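Local coordinates for protein 4-oxalocrotonate decarboxylase NahK (Pseudomonas putida, PDB 5D2K) that decarboxylates 2-oxohex-3-enedioate (4-oxalocrotonate) to 2-oxopent-4-enoate and carbon dioxide with the help of a bound magnesium ion, in the bacterial breakdown of naphthalene, at residues Asn24-Val29 against Ala92-Val97; Gly67-Leu72 against Ala168-Phe173; Met78-Val83 against Thr243-Val248. The protein carries 1 engineered substitution. All blocks are in the same frame, centred on the assembly; numbering follows the deposited sequence.

Contact 1: residues Asn24-Val29 against Ala92-Val97; sequences NAELNV and ADYFSV
E26 OE2 meets the Y94 ring at its edge, between helix 12-27 and the 3-10 turn 93-95, and one short bond joins the two residues: Y94 OH donates to E26 OE2 at 2.6 Å. The glutamate can be followed outward from its backbone. CB leaves the helix in the direction of the turn, and CG stands anti to the backbone N (chi1 177°), beside the carbonyl carbon; a bend at chi2 then brings the carboxylate to the phenol. E26 CD lies 3.4 Å from Y94 OH. Of the two oxygens, OE2 takes the phenol proton on its syn lone pair, while OE1 forms a salt bridge with K58. E26 OE2 also comes 4.1 Å from F95 CE1. The carboxylate is nearly coplanar with the tyrosine ring, 9° between the planes. Glutamate suits this place because it has the length to reach the phenol, and tyrosine because it carries a donor at the far end of a rigid ring. L27 adds a loose van der Waals contact, CD2 to Y94 OH at 3.9 Å. Lysine K58 also bonds Y94 OH, so amine, carboxylate and phenol form a closed polar cluster; the positive charge probably helps keep E26 ionised. F95 CD1 lies 3.7 Å from the plane of the Y94 ring, over one face and toward its rim, and the F95 side chain reaches S170 and F173. The contact thus ties the end of helix 12-27, closed by a Schellman motif at V29, to helix 44-60 through K58 and to strand 170-175 through F95.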
ATOM      1  N   ASN A  24      16.286  -7.572   3.050  1.00 10.32           N
ATOM      2  CA  ASN A  24      17.518  -6.885   3.429  1.00 11.70           C
ATOM      3  C   ASN A  24      17.704  -5.576   2.667  1.00 10.05           C
ATOM      4  O   ASN A  24      18.286  -4.626   3.193  1.00  9.85           O
ATOM      5  CB  ASN A  24      18.741  -7.803   3.228  1.00  9.97           C
ATOM      6  CG  ASN A  24      18.929  -8.767   4.371  1.00 13.67           C
ATOM      7  OD1 ASN A  24      18.349  -8.603   5.434  1.00 14.31           O
ATOM      8  ND2 ASN A  24      19.782  -9.767   4.166  1.00 17.15           N
ATOM      9  N   ALA A  25      17.200  -5.508   1.437  1.00 10.06           N
ATOM     10  CA  ALA A  25      17.268  -4.265   0.675  1.00  9.23           C
ATOM     11  C   ALA A  25      16.463  -3.150   1.370  1.00  8.62           C
ATOM     12  O   ALA A  25      16.884  -1.998   1.416  1.00 11.01           O
ATOM     13  CB  ALA A  25      16.773  -4.493  -0.759  1.00 11.22           C
ATOM     14  N   GLU A  26      15.310  -3.499   1.930  1.00  9.74           N
ATOM     15  CA  GLU A  26      14.537  -2.536   2.698  1.00 10.96           C
ATOM     16  C   GLU A  26      15.235  -2.151   4.009  1.00  9.88           C
ATOM     17  O   GLU A  26      15.411  -0.958   4.322  1.00 11.73           O
ATOM     18  CB  GLU A  26      13.149  -3.112   2.990  1.00  9.58           C
ATOM     19  CG  GLU A  26      12.270  -2.211   3.849  1.00  9.01           C
ATOM     20  CD  GLU A  26      11.825  -2.861   5.155  1.00 10.08           C
ATOM     21  OE1 GLU A  26      11.781  -4.111   5.251  1.00 10.92           O
ATOM     22  OE2 GLU A  26      11.504  -2.086   6.090  1.00 13.38           O
ATOM     23  N   LEU A  27      15.615  -3.167   4.785  1.00  8.68           N
ATOM     24  CA  LEU A  27      16.211  -2.940   6.102  1.00  9.23           C
ATOM     25  C   LEU A  27      17.564  -2.236   6.044  1.00 11.57           C
ATOM     26  O   LEU A  27      17.953  -1.558   6.995  1.00 14.38           O
ATOM     27  CB  LEU A  27      16.362  -4.269   6.842  1.00 10.39           C
ATOM     28  CG  LEU A  27      15.042  -4.968   7.136  1.00 12.25           C
ATOM     29  CD1 LEU A  27      15.328  -6.304   7.795  1.00 13.65           C
ATOM     30  CD2 LEU A  27      14.198  -4.085   8.037  1.00 12.80           C
ATOM     31  N   ASN A  28      18.278  -2.400   4.935  1.00 11.01           N
ATOM     32  CA  ASN A  28      19.606  -1.809   4.813  1.00 11.48           C
ATOM     33  C   ASN A  28      19.716  -0.748   3.723  1.00 12.05           C
ATOM     34  O   ASN A  28      20.814  -0.313   3.362  1.00 12.52           O
ATOM     35  CB  ASN A  28      20.628  -2.929   4.600  1.00 10.87           C
ATOM     36  CG  ASN A  28      20.677  -3.878   5.784  1.00 12.73           C
ATOM     37  OD1 ASN A  28      21.340  -3.596   6.783  1.00 15.29           O
ATOM     38  ND2 ASN A  28      19.949  -4.987   5.697  1.00 12.14           N
ATOM     39  N   VAL A  29      18.558  -0.306   3.225  1.00 10.27           N
ATOM     40  CA  VAL A  29      18.434   0.893   2.401  1.00 10.34           C
ATOM     41  C   VAL A  29      19.326   0.856   1.147  1.00 11.24           C
ATOM     42  O   VAL A  29      20.225   1.696   0.970  1.00 13.29           O
ATOM     43  CB  VAL A  29      18.753   2.176   3.230  1.00 12.65           C
ATOM     44  CG1 VAL A  29      18.174   3.402   2.544  1.00 10.87           C
ATOM     45  CG2 VAL A  29      18.208   2.067   4.659  1.00 12.58           C
ATOM     46  N   ALA A  92       3.748  -3.143   8.308  1.00  8.16           N
ATOM     47  CA  ALA A  92       4.335  -3.398   9.622  1.00  9.05           C
ATOM     48  C   ALA A  92       4.213  -2.180  10.534  1.00 10.36           C
ATOM     49  O   ALA A  92       4.132  -1.030  10.054  1.00 10.28           O
ATOM     50  CB  ALA A  92       5.796  -3.804   9.479  1.00 10.21           C
ATOM     51  N   ASP A  93       4.225  -2.410  11.845  1.00  9.76           N
ATOM     52  CA  ASP A  93       3.975  -1.304  12.764  1.00 10.43           C
ATOM     53  C   ASP A  93       4.977  -0.146  12.622  1.00 10.82           C
ATOM     54  O   ASP A  93       4.566   1.016  12.672  1.00  9.84           O
ATOM     55  CB  ASP A  93       3.893  -1.792  14.232  1.00 12.77           C
ATOM     56  CG  ASP A  93       5.040  -2.702  14.674  1.00 11.46           C
ATOM     57  OD1 ASP A  93       6.115  -2.788  14.040  1.00 10.83           O
ATOM     58  OD2 ASP A  93       4.841  -3.319  15.748  1.00 11.64           O
ATOM     59  N   TYR A  94       6.259  -0.432  12.401  1.00  9.89           N
ATOM     60  CA  TYR A  94       7.245   0.654  12.324  1.00  9.66           C
ATOM     61  C   TYR A  94       7.115   1.465  11.027  1.00 10.34           C
ATOM     62  O   TYR A  94       7.794   2.487  10.866  1.00 10.76           O
ATOM     63  CB  TYR A  94       8.679   0.119  12.477  1.00 10.64           C
ATOM     64  CG  TYR A  94       9.135  -0.771  11.339  1.00 10.09           C
ATOM     65  CD1 TYR A  94       9.759  -0.236  10.223  1.00 10.10           C
ATOM     66  CD2 TYR A  94       8.954  -2.142  11.395  1.00  9.30           C
ATOM     67  CE1 TYR A  94      10.178  -1.054   9.176  1.00 10.15           C
ATOM     68  CE2 TYR A  94       9.363  -2.967  10.355  1.00 10.80           C
ATOM     69  CZ  TYR A  94       9.978  -2.408   9.248  1.00 10.93           C
ATOM     70  OH  TYR A  94      10.406  -3.215   8.209  1.00 11.66           O
ATOM     71  N   PHE A  95       6.243   1.027  10.109  1.00  9.34           N
ATOM     72  CA  PHE A  95       5.908   1.842   8.925  1.00  8.17           C
ATOM     73  C   PHE A  95       5.151   3.107   9.315  1.00  9.67           C
ATOM     74  O   PHE A  95       5.123   4.077   8.547  1.00  9.13           O
ATOM     75  CB  PHE A  95       5.019   1.085   7.915  1.00 10.26           C
ATOM     76  CG  PHE A  95       5.675  -0.076   7.190  1.00 10.07           C
ATOM     77  CD1 PHE A  95       6.964  -0.517   7.482  1.00 10.73           C
ATOM     78  CD2 PHE A  95       4.962  -0.720   6.180  1.00  8.64           C
ATOM     79  CE1 PHE A  95       7.522  -1.592   6.778  1.00  9.58           C
ATOM     80  CE2 PHE A  95       5.509  -1.801   5.485  1.00  8.32           C
ATOM     81  CZ  PHE A  95       6.785  -2.234   5.784  1.00  9.52           C
ATOM     82  N   SER A  96       4.486   3.091  10.475  1.00  8.97           N
ATOM     83  CA  SER A  96       3.553   4.160  10.837  1.00  9.21           C
ATOM     84  C   SER A  96       4.247   5.476  11.210  1.00 10.71           C
ATOM     85  O   SER A  96       5.268   5.485  11.900  1.00 12.89           O
ATOM     86  CB  SER A  96       2.654   3.691  11.989  1.00 12.96           C
ATOM     87  OG  SER A  96       3.416   3.456  13.169  1.00 15.52           O
ATOM     88  N   VAL A  97       3.657   6.578  10.744  1.00  9.36           N
ATOM     89  CA  VAL A  97       4.130   7.942  10.988  1.00 11.78           C
ATOM     90  C   VAL A  97       2.933   8.765  11.469  1.00  9.85           C
ATOM     91  O   VAL A  97       1.845   8.657  10.908  1.00 10.42           O
ATOM     92  CB  VAL A  97       4.724   8.566   9.691  1.00  8.75           C
ATOM     93  CG1 VAL A  97       5.222  10.000   9.910  1.00 11.75           C
ATOM     94  CG2 VAL A  97       5.838   7.684   9.128  1.00 11.51           C
TER

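Contact 2: residues Gly67-Leu72 against Ala168-Phe173; sequences GLKMGL and ASSTRF. With OOG (2-oxoadipic acid), chain D.
K69 NZ donates to A168 O at 3.0 Å, and bonds the keto oxygen O5 of 2-oxoadipic acid at 2.7 Å. A weak third bond runs from K69 NZ to S170 OG, at 3.3 Å. A lysine suits this spot because the amine at the end of a long chain can donate to several acceptors. The bends at chi2, chi3 and chi4 bring NZ to O5 of the ligand and to A168 O, while K69 CD rests 3.8 Å from A168 CB. The donor to A168 O is tilted 30° from the carbonyl plane. The ligand is held at both ends as well: L72 N donates to O3 of the carboxylate beside the keto group (3.0 Å, 167°), and S169 OG meets O1 of the far carboxylate at 2.8 Å. Glycine suits G71 because its bare CA can lie 3.6 Å from C5 of the ligand. Further out, S170 OG has its stronger partner in N167 O, and K69 NZ forms a salt bridge with E147, a magnesium ligand. In this substrate analogue a donor sits on the keto oxygen, beside the metal; on the substrate it would probably stabilise negative charge building up on the corresponding oxygen, consistent with metal-assisted decarboxylation through a dienolate-like intermediate.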
ATOM      1  N   GLY A  67      -1.814  -3.641   9.320  1.00 11.17           N
ATOM      2  CA  GLY A  67      -2.777  -3.489   8.243  1.00 11.59           C
ATOM      3  C   GLY A  67      -2.356  -4.085   6.918  1.00 12.29           C
ATOM      4  O   GLY A  67      -1.337  -4.753   6.823  1.00 10.62           O
ATOM      5  N   LEU A  68      -3.163  -3.837   5.893  1.00  9.88           N
ATOM      6  CA  LEU A  68      -2.900  -4.292   4.536  1.00 10.33           C
ATOM      7  C   LEU A  68      -3.048  -3.110   3.580  1.00 11.35           C
ATOM      8  O   LEU A  68      -3.737  -2.141   3.911  1.00  9.85           O
ATOM      9  CB  LEU A  68      -3.872  -5.410   4.127  1.00 10.89           C
ATOM     10  CG  LEU A  68      -3.859  -6.676   4.971  1.00 11.55           C
ATOM     11  CD1 LEU A  68      -5.056  -7.553   4.606  1.00 12.87           C
ATOM     12  CD2 LEU A  68      -2.539  -7.428   4.811  1.00 13.48           C
ATOM     13  N   LYS A  69      -2.411  -3.179   2.411  1.00 11.18           N
ATOM     14  CA  LYS A  69      -2.618  -2.158   1.381  1.00 10.72           C
ATOM     15  C   LYS A  69      -2.950  -2.792   0.039  1.00 14.03           C
ATOM     16  O   LYS A  69      -2.521  -3.898  -0.271  1.00 12.84           O
ATOM     17  CB  LYS A  69      -1.406  -1.204   1.238  1.00 11.75           C
ATOM     18  CG  LYS A  69      -0.005  -1.831   1.180  1.00 18.44           C
ATOM     19  CD  LYS A  69       0.485  -2.153  -0.232  1.00 20.04           C
ATOM     20  CE  LYS A  69       0.545  -0.933  -1.147  1.00 14.05           C
ATOM     21  NZ  LYS A  69       1.843  -0.156  -1.225  1.00 13.77           N
ATOM     22  N   MET A  70      -3.777  -2.094  -0.724  1.00 12.89           N
ATOM     23  CA  MET A  70      -4.020  -2.429  -2.122  1.00 11.72           C
ATOM     24  C   MET A  70      -3.244  -1.468  -2.993  1.00 11.27           C
ATOM     25  O   MET A  70      -3.181  -0.260  -2.697  1.00 14.00           O
ATOM     26  CB  MET A  70      -5.509  -2.365  -2.443  1.00 11.28           C
ATOM     27  CG  MET A  70      -6.281  -3.564  -1.909  1.00 13.47           C
ATOM     28  SD  MET A  70      -5.970  -5.064  -2.845  1.00 12.86           S
ATOM     29  CE  MET A  70      -6.735  -4.640  -4.399  1.00 17.68           C
ATOM     30  N   GLY A  71      -2.648  -1.994  -4.056  1.00 11.97           N
ATOM     31  CA  GLY A  71      -1.886  -1.172  -4.975  1.00 14.95           C
ATOM     32  C   GLY A  71      -2.318  -1.347  -6.414  1.00 16.42           C
ATOM     33  O   GLY A  71      -2.885  -2.387  -6.782  1.00 12.42           O
ATOM     34  N   LEU A  72      -2.033  -0.324  -7.220  1.00 17.61           N
ATOM     35  CA  LEU A  72      -2.358  -0.319  -8.641  1.00 19.21           C
ATOM     36  C   LEU A  72      -3.855  -0.525  -8.837  1.00 16.63           C
ATOM     37  O   LEU A  72      -4.297  -1.428  -9.546  1.00 16.16           O
ATOM     38  CB  LEU A  72      -1.552  -1.383  -9.380  1.00 19.65           C
ATOM     39  CG  LEU A  72      -0.055  -1.296  -9.042  1.00 24.29           C
ATOM     40  CD1 LEU A  72       0.735  -2.323  -9.817  1.00 23.64           C
ATOM     41  CD2 LEU A  72       0.499   0.122  -9.274  1.00 23.99           C
ATOM     42  N   ALA A 168       4.868  -4.889  -2.510  1.00 10.03           N
ATOM     43  CA  ALA A 168       4.219  -3.766  -3.191  1.00  9.09           C
ATOM     44  C   ALA A 168       4.835  -2.410  -2.807  1.00 12.54           C
ATOM     45  O   ALA A 168       4.131  -1.414  -2.697  1.00 11.88           O
ATOM     46  CB  ALA A 168       2.719  -3.777  -2.907  1.00 10.30           C
ATOM     47  N   SER A 169       6.159  -2.389  -2.631  1.00  9.48           N
ATOM     48  CA  SER A 169       6.928  -1.149  -2.419  1.00  8.88           C
ATOM     49  C   SER A 169       6.605  -0.431  -1.101  1.00 10.92           C
ATOM     50  O   SER A 169       6.939   0.743  -0.925  1.00 11.11           O
ATOM     51  CB  SER A 169       6.711  -0.176  -3.589  1.00 10.77           C
ATOM     52  OG  SER A 169       6.927  -0.812  -4.848  1.00 12.21           O
ATOM     53  N   SER A 170       5.980  -1.132  -0.164  1.00  9.75           N
ATOM     54  CA  SER A 170       5.557  -0.487   1.074  1.00  9.37           C
ATOM     55  C   SER A 170       6.743  -0.078   1.937  1.00 10.90           C
ATOM     56  O   SER A 170       7.758  -0.785   1.987  1.00  9.46           O
ATOM     57  CB  SER A 170       4.651  -1.424   1.872  1.00 10.63           C
ATOM     58  OG  SER A 170       3.533  -1.843   1.103  1.00 14.57           O
ATOM     59  N   THR A 171       6.615   1.040   2.648  1.00  9.11           N
ATOM     60  CA  THR A 171       7.670   1.409   3.591  1.00  9.33           C
ATOM     61  C   THR A 171       7.216   2.353   4.723  1.00  8.56           C
ATOM     62  O   THR A 171       7.656   2.174   5.860  1.00  9.89           O
ATOM     63  CB  THR A 171       8.902   2.014   2.829  1.00  9.16           C
ATOM     64  OG1 THR A 171      10.099   1.778   3.582  1.00 13.51           O
ATOM     65  CG2 THR A 171       8.755   3.516   2.538  1.00 10.89           C
ATOM     66  N   ARG A 172       6.344   3.332   4.437  1.00  7.87           N
ATOM     67  CA  ARG A 172       5.775   4.180   5.493  1.00  8.23           C
ATOM     68  C   ARG A 172       4.340   4.532   5.165  1.00  9.09           C
ATOM     69  O   ARG A 172       3.948   4.501   4.002  1.00  9.23           O
ATOM     70  CB  ARG A 172       6.544   5.498   5.678  1.00  9.41           C
ATOM     71  CG  ARG A 172       8.050   5.371   5.975  1.00  9.80           C
ATOM     72  CD  ARG A 172       8.335   4.958   7.417  1.00 10.41           C
ATOM     73  NE  ARG A 172       9.785   4.942   7.663  1.00 12.09           N
ATOM     74  CZ  ARG A 172      10.568   3.882   7.491  1.00 13.15           C
ATOM     75  NH1 ARG A 172      10.061   2.722   7.082  1.00 11.43           N
ATOM     76  NH2 ARG A 172      11.874   3.985   7.725  1.00 12.90           N
ATOM     77  N   PHE A 173       3.569   4.879   6.192  1.00  8.05           N
ATOM     78  CA  PHE A 173       2.257   5.473   5.954  1.00 10.49           C
ATOM     79  C   PHE A 173       1.954   6.469   7.062  1.00 10.16           C
ATOM     80  O   PHE A 173       2.364   6.291   8.209  1.00  9.32           O
ATOM     81  CB  PHE A 173       1.160   4.397   5.838  1.00  9.66           C
ATOM     82  CG  PHE A 173       0.870   3.652   7.115  1.00 10.96           C
ATOM     83  CD1 PHE A 173       1.594   2.512   7.464  1.00  8.66           C
ATOM     84  CD2 PHE A 173      -0.147   4.076   7.963  1.00 10.30           C
ATOM     85  CE1 PHE A 173       1.314   1.827   8.644  1.00  9.38           C
ATOM     86  CE2 PHE A 173      -0.432   3.397   9.138  1.00 11.49           C
ATOM     87  CZ  PHE A 173       0.293   2.272   9.486  1.00 10.70           C
TER
HETATM   88  C2  OOG D 302       3.544  -0.178  -6.051  1.00 22.99           C
HETATM   89  C3  OOG D 302       2.680   0.359  -4.922  1.00 26.41           C
HETATM   90  C4  OOG D 302       1.281   0.666  -5.415  1.00 22.44           C
HETATM   91  C6  OOG D 302      -0.743   2.193  -4.808  1.00 17.49           C
HETATM   92  O4  OOG D 302      -1.401   2.817  -3.942  1.00 16.59           O
HETATM   93  O3  OOG D 302      -1.082   2.225  -6.018  1.00 20.41           O
HETATM   94  C5  OOG D 302       0.476   1.416  -4.378  1.00 16.99           C
HETATM   95  C1  OOG D 302       4.363   0.944  -6.658  1.00 30.42           C
HETATM   96  O1  OOG D 302       5.627   0.927  -6.598  1.00 26.12           O
HETATM   97  O2  OOG D 302       3.771   1.895  -7.233  1.00 31.38           O
HETATM   98  O5  OOG D 302       0.764   1.422  -3.201  1.00 13.72           O

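Contact 3: residues Met78-Val83 against Thr243-Val248; sequences MAQMGV and TAAVPV. With OOG (2-oxoadipic acid), chain D.
The amide of Q80 closes a two-bond ring on the backbone of A245, and the shorter bond runs from A245 N to Q80 OE1, 3.0 Å long and fairly straight at 164°. In return Q80 NE2 donates to A245 O at 3.1 Å. Both donors are tilted from the acceptor's carbonyl plane, by 25° at OE1 and slightly more at A245 O, so the amide and the peptide groups are not flush. Glutamine suits the place because its one flat end offers an acceptor and a donor side by side, matching the N-H and C=O of a single residue. With CG anti to the backbone N (chi1 174°) and the chain extended beyond it, the amide is carried straight out from helix 75-81. Small A244 and A245 let it come close: Q80 OE1 lies 3.5 Å from A245 CB and 4.0 Å from A244 CB. The neighbouring residue M81 contacts the ligand, M81 CE lying 3.4 Å from O2 of 2-oxoadipic acid. In this fumarylacetoacetate hydrolase-type fold the pairing therefore joins helix 75-81, which lends M81 to the ligand pocket, to the segment leading into strand 246-247, whose A245 touches the magnesium ligand E114.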
ATOM      1  N   MET A  78      -1.806   2.921 -12.269  1.00 24.46           N
ATOM      2  CA  MET A  78      -1.561   1.938 -13.322  1.00 24.57           C
ATOM      3  C   MET A  78      -0.723   2.538 -14.444  1.00 27.47           C
ATOM      4  O   MET A  78       0.241   1.922 -14.908  1.00 31.62           O
ATOM      5  CB  MET A  78      -2.878   1.407 -13.887  1.00 21.44           C
ATOM      6  CG  MET A  78      -3.599   0.456 -12.953  1.00 26.94           C
ATOM      7  SD  MET A  78      -5.156  -0.122 -13.656  1.00 25.85           S
ATOM      8  CE  MET A  78      -5.829  -1.066 -12.293  1.00 26.67           C
ATOM      9  N   ALA A  79      -1.096   3.742 -14.871  1.00 20.41           N
ATOM     10  CA  ALA A  79      -0.396   4.433 -15.953  1.00 25.24           C
ATOM     11  C   ALA A  79       1.041   4.768 -15.567  1.00 36.13           C
ATOM     12  O   ALA A  79       1.975   4.545 -16.342  1.00 30.42           O
ATOM     13  CB  ALA A  79      -1.146   5.701 -16.346  1.00 22.99           C
ATOM     14  N   GLN A  80       1.214   5.299 -14.361  1.00 29.76           N
ATOM     15  CA  GLN A  80       2.529   5.723 -13.897  1.00 32.14           C
ATOM     16  C   GLN A  80       3.517   4.559 -13.823  1.00 37.81           C
ATOM     17  O   GLN A  80       4.685   4.699 -14.194  1.00 35.08           O
ATOM     18  CB  GLN A  80       2.419   6.401 -12.527  1.00 32.13           C
ATOM     19  CG  GLN A  80       3.770   6.732 -11.909  1.00 32.01           C
ATOM     20  CD  GLN A  80       3.652   7.376 -10.544  1.00 36.75           C
ATOM     21  OE1 GLN A  80       2.815   6.985  -9.723  1.00 26.52           O
ATOM     22  NE2 GLN A  80       4.491   8.375 -10.294  1.00 27.37           N
ATOM     23  N   MET A  81       3.038   3.407 -13.359  1.00 31.51           N
ATOM     24  CA  MET A  81       3.905   2.259 -13.115  1.00 34.52           C
ATOM     25  C   MET A  81       3.879   1.252 -14.268  1.00 39.72           C
ATOM     26  O   MET A  81       4.636   0.280 -14.266  1.00 46.61           O
ATOM     27  CB  MET A  81       3.511   1.581 -11.798  1.00 34.83           C
ATOM     28  CG  MET A  81       3.570   2.520 -10.585  1.00 41.48           C
ATOM     29  SD  MET A  81       5.212   3.255 -10.365  1.00 42.93           S
ATOM     30  CE  MET A  81       4.933   4.479  -9.081  1.00 40.30           C
ATOM     31  N   GLY A  82       3.013   1.490 -15.248  1.00 31.53           N
ATOM     32  CA  GLY A  82       2.961   0.676 -16.452  1.00 42.10           C
ATOM     33  C   GLY A  82       2.237  -0.650 -16.300  1.00 49.78           C
ATOM     34  O   GLY A  82       2.059  -1.388 -17.272  1.00 49.75           O
ATOM     35  N   VAL A  83       1.818  -0.955 -15.080  1.00 48.70           N
ATOM     36  CA  VAL A  83       1.124  -2.204 -14.798  1.00 51.44           C
ATOM     37  C   VAL A  83      -0.369  -1.955 -14.594  1.00 48.63           C
ATOM     38  O   VAL A  83      -0.760  -0.909 -14.088  1.00 34.40           O
ATOM     39  CB  VAL A  83       1.695  -2.893 -13.548  1.00 36.32           C
ATOM     40  CG1 VAL A  83       1.356  -4.366 -13.570  1.00 46.19           C
ATOM     41  CG2 VAL A  83       3.205  -2.681 -13.457  1.00 39.71           C
ATOM     42  N   THR A 243      -4.043   9.355  -6.752  1.00 20.78           N
ATOM     43  CA  THR A 243      -3.329  10.060  -7.811  1.00 22.30           C
ATOM     44  C   THR A 243      -1.980   9.426  -8.083  1.00 24.38           C
ATOM     45  O   THR A 243      -1.564   8.499  -7.388  1.00 17.53           O
ATOM     46  CB  THR A 243      -3.073  11.531  -7.452  1.00 23.38           C
ATOM     47  OG1 THR A 243      -2.017  11.606  -6.490  1.00 25.36           O
ATOM     48  CG2 THR A 243      -4.316  12.185  -6.889  1.00 19.56           C
ATOM     49  N   ALA A 244      -1.277   9.958  -9.078  1.00 20.43           N
ATOM     50  CA  ALA A 244       0.100   9.574  -9.304  1.00 20.82           C
ATOM     51  C   ALA A 244       0.941   9.919  -8.079  1.00 14.91           C
ATOM     52  O   ALA A 244       0.678  10.895  -7.373  1.00 15.98           O
ATOM     53  CB  ALA A 244       0.651  10.262 -10.545  1.00 20.21           C
ATOM     54  N   ALA A 245       1.950   9.101  -7.838  1.00 14.82           N
ATOM     55  CA  ALA A 245       2.879   9.300  -6.734  1.00 15.02           C
ATOM     56  C   ALA A 245       3.880  10.424  -7.046  1.00 15.69           C
ATOM     57  O   ALA A 245       4.232  10.653  -8.207  1.00 16.73           O
ATOM     58  CB  ALA A 245       3.596   8.001  -6.437  1.00 15.22           C
ATOM     59  N   VAL A 246       4.318  11.126  -6.004  1.00 13.59           N
ATOM     60  CA  VAL A 246       5.175  12.305  -6.140  1.00 11.06           C
ATOM     61  C   VAL A 246       6.456  12.117  -5.331  1.00 12.34           C
ATOM     62  O   VAL A 246       6.399  11.778  -4.155  1.00 12.82           O
ATOM     63  CB  VAL A 246       4.435  13.559  -5.667  1.00 12.55           C
ATOM     64  CG1 VAL A 246       5.372  14.756  -5.552  1.00 19.73           C
ATOM     65  CG2 VAL A 246       3.248  13.860  -6.598  1.00 16.00           C
ATOM     66  N   PRO A 247       7.625  12.336  -5.956  1.00 11.93           N
ATOM     67  CA  PRO A 247       8.877  12.145  -5.212  1.00 11.62           C
ATOM     68  C   PRO A 247       9.035  13.135  -4.040  1.00 12.46           C
ATOM     69  O   PRO A 247       8.549  14.276  -4.090  1.00 13.05           O
ATOM     70  CB  PRO A 247       9.961  12.365  -6.278  1.00 15.13           C
ATOM     71  CG  PRO A 247       9.302  13.155  -7.347  1.00 22.52           C
ATOM     72  CD  PRO A 247       7.850  12.783  -7.343  1.00 14.95           C
ATOM     73  N   VAL A 248       9.661  12.665  -2.964  1.00 12.70           N
ATOM     74  CA  VAL A 248       9.959  13.517  -1.815  1.00  9.43           C
ATOM     75  C   VAL A 248      11.430  13.366  -1.446  1.00 13.32           C
ATOM     76  O   VAL A 248      12.058  12.339  -1.737  1.00 15.41           O
ATOM     77  CB  VAL A 248       9.072  13.192  -0.590  1.00 12.06           C
ATOM     78  CG1 VAL A 248       7.643  13.690  -0.825  1.00 14.98           C
ATOM     79  CG2 VAL A 248       9.113  11.695  -0.278  1.00 13.37           C
TER
HETATM   80  C2  OOG D 302       3.544  -0.178  -6.051  1.00 22.99           C
HETATM   81  C3  OOG D 302       2.680   0.359  -4.922  1.00 26.41           C
HETATM   82  C4  OOG D 302       1.281   0.666  -5.415  1.00 22.44           C
HETATM   83  C6  OOG D 302      -0.743   2.193  -4.808  1.00 17.49           C
HETATM   84  O4  OOG D 302      -1.401   2.817  -3.942  1.00 16.59           O
HETATM   85  O3  OOG D 302      -1.082   2.225  -6.018  1.00 20.41           O
HETATM   86  C5  OOG D 302       0.476   1.416  -4.378  1.00 16.99           C
HETATM   87  C1  OOG D 302       4.363   0.944  -6.658  1.00 30.42           C
HETATM   88  O1  OOG D 302       5.627   0.927  -6.598  1.00 26.12           O
HETATM   89  O2  OOG D 302       3.771   1.895  -7.233  1.00 31.38           O
HETATM   90  O5  OOG D 302       0.764   1.422  -3.201  1.00 13.72           O

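In the fold
All three contacts reach the same mixed sheet, with contact 2 nearest the centre of the chain. Its centre lies about 12 Å from that of contact 1 and about 13 Å from that of contact 3, which are about 21 Å from each other, centre to centre. Contact 1 joins contact 2 because strands 96-97 and 170-175 run side by side; contact 3 joins it because helix 75-81 follows strand 65-71, and both touch the bound 2-oxoadipic acid. In chain order the first segments are 24-29, 67-72 and 78-83, and the second ones 92-97, 168-173 and 243-248, so every pair crosses. Contacts 2 and 3 bring distant segments together at the ligand, whereas contact 1 links helix 12-27 to the sheet.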